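Local coordinates for CCHC-type domain-containing protein (Trypanosoma brucei brucei, PDB 7C4B), which probably acts as a zinc-knuckle 3'-5' RNA exonuclease of the RNase D type, trimming RNA at a site that binds divalent metals, at residues Ala39-Ala44 / Ala189-His194. Residues are numbered along the deposited sequence; the frame is centred on the assembly and turned at random.
Sequences ALDIEA and AGDVRH. With MN (manganese (II) ion), chain E; MN (manganese (II) ion), chain D.
Asp41 and Asp191 meet at a manganese ion where strand 39-44 and helix 190-194, the start of helix 190-202, run nearly antiparallel, their axes at 155° and 7.4 Å apart at closest. Asp41 bridges two metals: OD2 binds the chain E manganese at 2.0 Å, and OD1 binds the chain D manganese at 2.2 Å. Its CG lies anti to the backbone N (chi1 -162°), which turns OD2 to the helix-side ion and OD1 to the second metal and a weak bond from Ile42 N. Asp191 OD2 reaches the chain E ion at 2.5 Å, the carboxylate planes 54° apart. Each short acid brings one oxygen directly from its backbone to the shared ion. Alongside, Val192 packs CG1 on Asp41 CB (3.6 Å), while small Ala39 lets the helix come close, its CB 3.5 Å from Val192 O. A water between the segments accepts from Val192 N (2.7 Å) and donates weakly to Asp41 OD2. Glu43 OE2 stops 3.1 Å from the chain E manganese, though Glu43 and Asp106 are seen binding manganese in structures of this protein. Acidic residues from a central strand and a later helix, gathered round two metals, are the hallmark of the DEDD exonuclease active site in its RNase H-like fold.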
# COMPACT_ATOMS: atom_id res chain seq x y z
N ALA A 39 -2.72 -2.61 -10.07
CA ALA A 39 -3.11 -2.32 -8.70
C ALA A 39 -4.50 -2.89 -8.42
O ALA A 39 -5.40 -2.78 -9.25
CB ALA A 39 -3.10 -0.81 -8.44
N LEU A 40 -4.66 -3.52 -7.26
CA LEU A 40 -5.88 -4.25 -6.94
C LEU A 40 -6.40 -3.85 -5.56
O LEU A 40 -5.64 -3.51 -4.66
CB LEU A 40 -5.65 -5.76 -6.97
CG LEU A 40 -5.40 -6.39 -8.34
CD1 LEU A 40 -5.17 -7.89 -8.20
CD2 LEU A 40 -6.56 -6.10 -9.27
N ASP A 41 -7.73 -3.91 -5.42
CA ASP A 41 -8.40 -3.64 -4.16
C ASP A 41 -9.75 -4.34 -4.20
O ASP A 41 -10.19 -4.82 -5.25
CB ASP A 41 -8.55 -2.14 -3.91
CG ASP A 41 -8.83 -1.80 -2.46
OD1 ASP A 41 -8.47 -2.61 -1.58
OD2 ASP A 41 -9.41 -0.73 -2.20
N ILE A 42 -10.40 -4.41 -3.04
CA ILE A 42 -11.69 -5.08 -2.91
C ILE A 42 -12.60 -4.24 -2.02
O ILE A 42 -12.17 -3.72 -0.98
CB ILE A 42 -11.54 -6.50 -2.32
CG1 ILE A 42 -10.85 -7.43 -3.33
CG2 ILE A 42 -12.89 -7.08 -1.92
CD1 ILE A 42 -10.71 -8.85 -2.82
N GLU A 43 -13.86 -4.10 -2.43
CA GLU A 43 -14.92 -3.60 -1.58
C GLU A 43 -15.88 -4.74 -1.29
O GLU A 43 -16.39 -5.38 -2.22
CB GLU A 43 -15.66 -2.43 -2.23
CG GLU A 43 -14.79 -1.21 -2.53
CD GLU A 43 -14.22 -0.56 -1.28
OE1 GLU A 43 -14.82 -0.71 -0.20
OE2 GLU A 43 -13.16 0.10 -1.39
N ALA A 44 -16.12 -5.01 -0.00
CA ALA A 44 -16.93 -6.13 0.42
C ALA A 44 -18.06 -5.65 1.33
O ALA A 44 -18.05 -4.52 1.82
CB ALA A 44 -16.08 -7.19 1.14
N ALA A 189 -12.86 3.68 -6.26
CA ALA A 189 -11.74 3.77 -7.19
C ALA A 189 -10.55 4.52 -6.62
O ALA A 189 -9.53 4.64 -7.31
CB ALA A 189 -12.19 4.43 -8.49
N GLY A 190 -10.64 5.02 -5.38
CA GLY A 190 -9.59 5.88 -4.87
C GLY A 190 -8.31 5.14 -4.51
O GLY A 190 -7.21 5.60 -4.81
N ASP A 191 -8.44 3.97 -3.88
CA ASP A 191 -7.26 3.29 -3.35
C ASP A 191 -6.37 2.76 -4.47
O ASP A 191 -5.14 2.85 -4.39
CB ASP A 191 -7.68 2.15 -2.42
CG ASP A 191 -7.92 2.63 -1.00
OD1 ASP A 191 -7.48 3.76 -0.67
OD2 ASP A 191 -8.54 1.88 -0.21
N VAL A 192 -6.97 2.20 -5.53
CA VAL A 192 -6.15 1.63 -6.60
C VAL A 192 -5.36 2.71 -7.32
O VAL A 192 -4.27 2.45 -7.83
CB VAL A 192 -7.01 0.81 -7.57
CG1 VAL A 192 -7.37 -0.53 -6.96
CG2 VAL A 192 -8.26 1.59 -7.93
N ARG A 193 -5.89 3.93 -7.39
CA ARG A 193 -5.11 5.04 -7.94
C ARG A 193 -3.90 5.32 -7.08
O ARG A 193 -2.77 5.44 -7.58
CB ARG A 193 -5.98 6.29 -8.08
CG ARG A 193 -7.16 6.16 -9.03
CD ARG A 193 -7.60 7.54 -9.51
NE ARG A 193 -8.98 7.56 -9.98
CZ ARG A 193 -10.02 7.92 -9.23
NH1 ARG A 193 -9.83 8.30 -7.97
NH2 ARG A 193 -11.24 7.92 -9.73
N HIS A 194 -4.10 5.43 -5.76
CA HIS A 194 -3.00 5.69 -4.85
C HIS A 194 -1.97 4.56 -4.87
O HIS A 194 -0.77 4.81 -4.75
CB HIS A 194 -3.53 5.89 -3.43
CG HIS A 194 -4.38 7.11 -3.26
ND1 HIS A 194 -5.59 7.10 -2.60
CD2 HIS A 194 -4.18 8.39 -3.66
CE1 HIS A 194 -6.10 8.31 -2.61
NE2 HIS A 194 -5.27 9.12 -3.24
MN MN E . -10.14 0.03 -0.51
MN MN D . -7.79 -3.11 0.49
O HOH W 1 -9.42 1.22 -4.96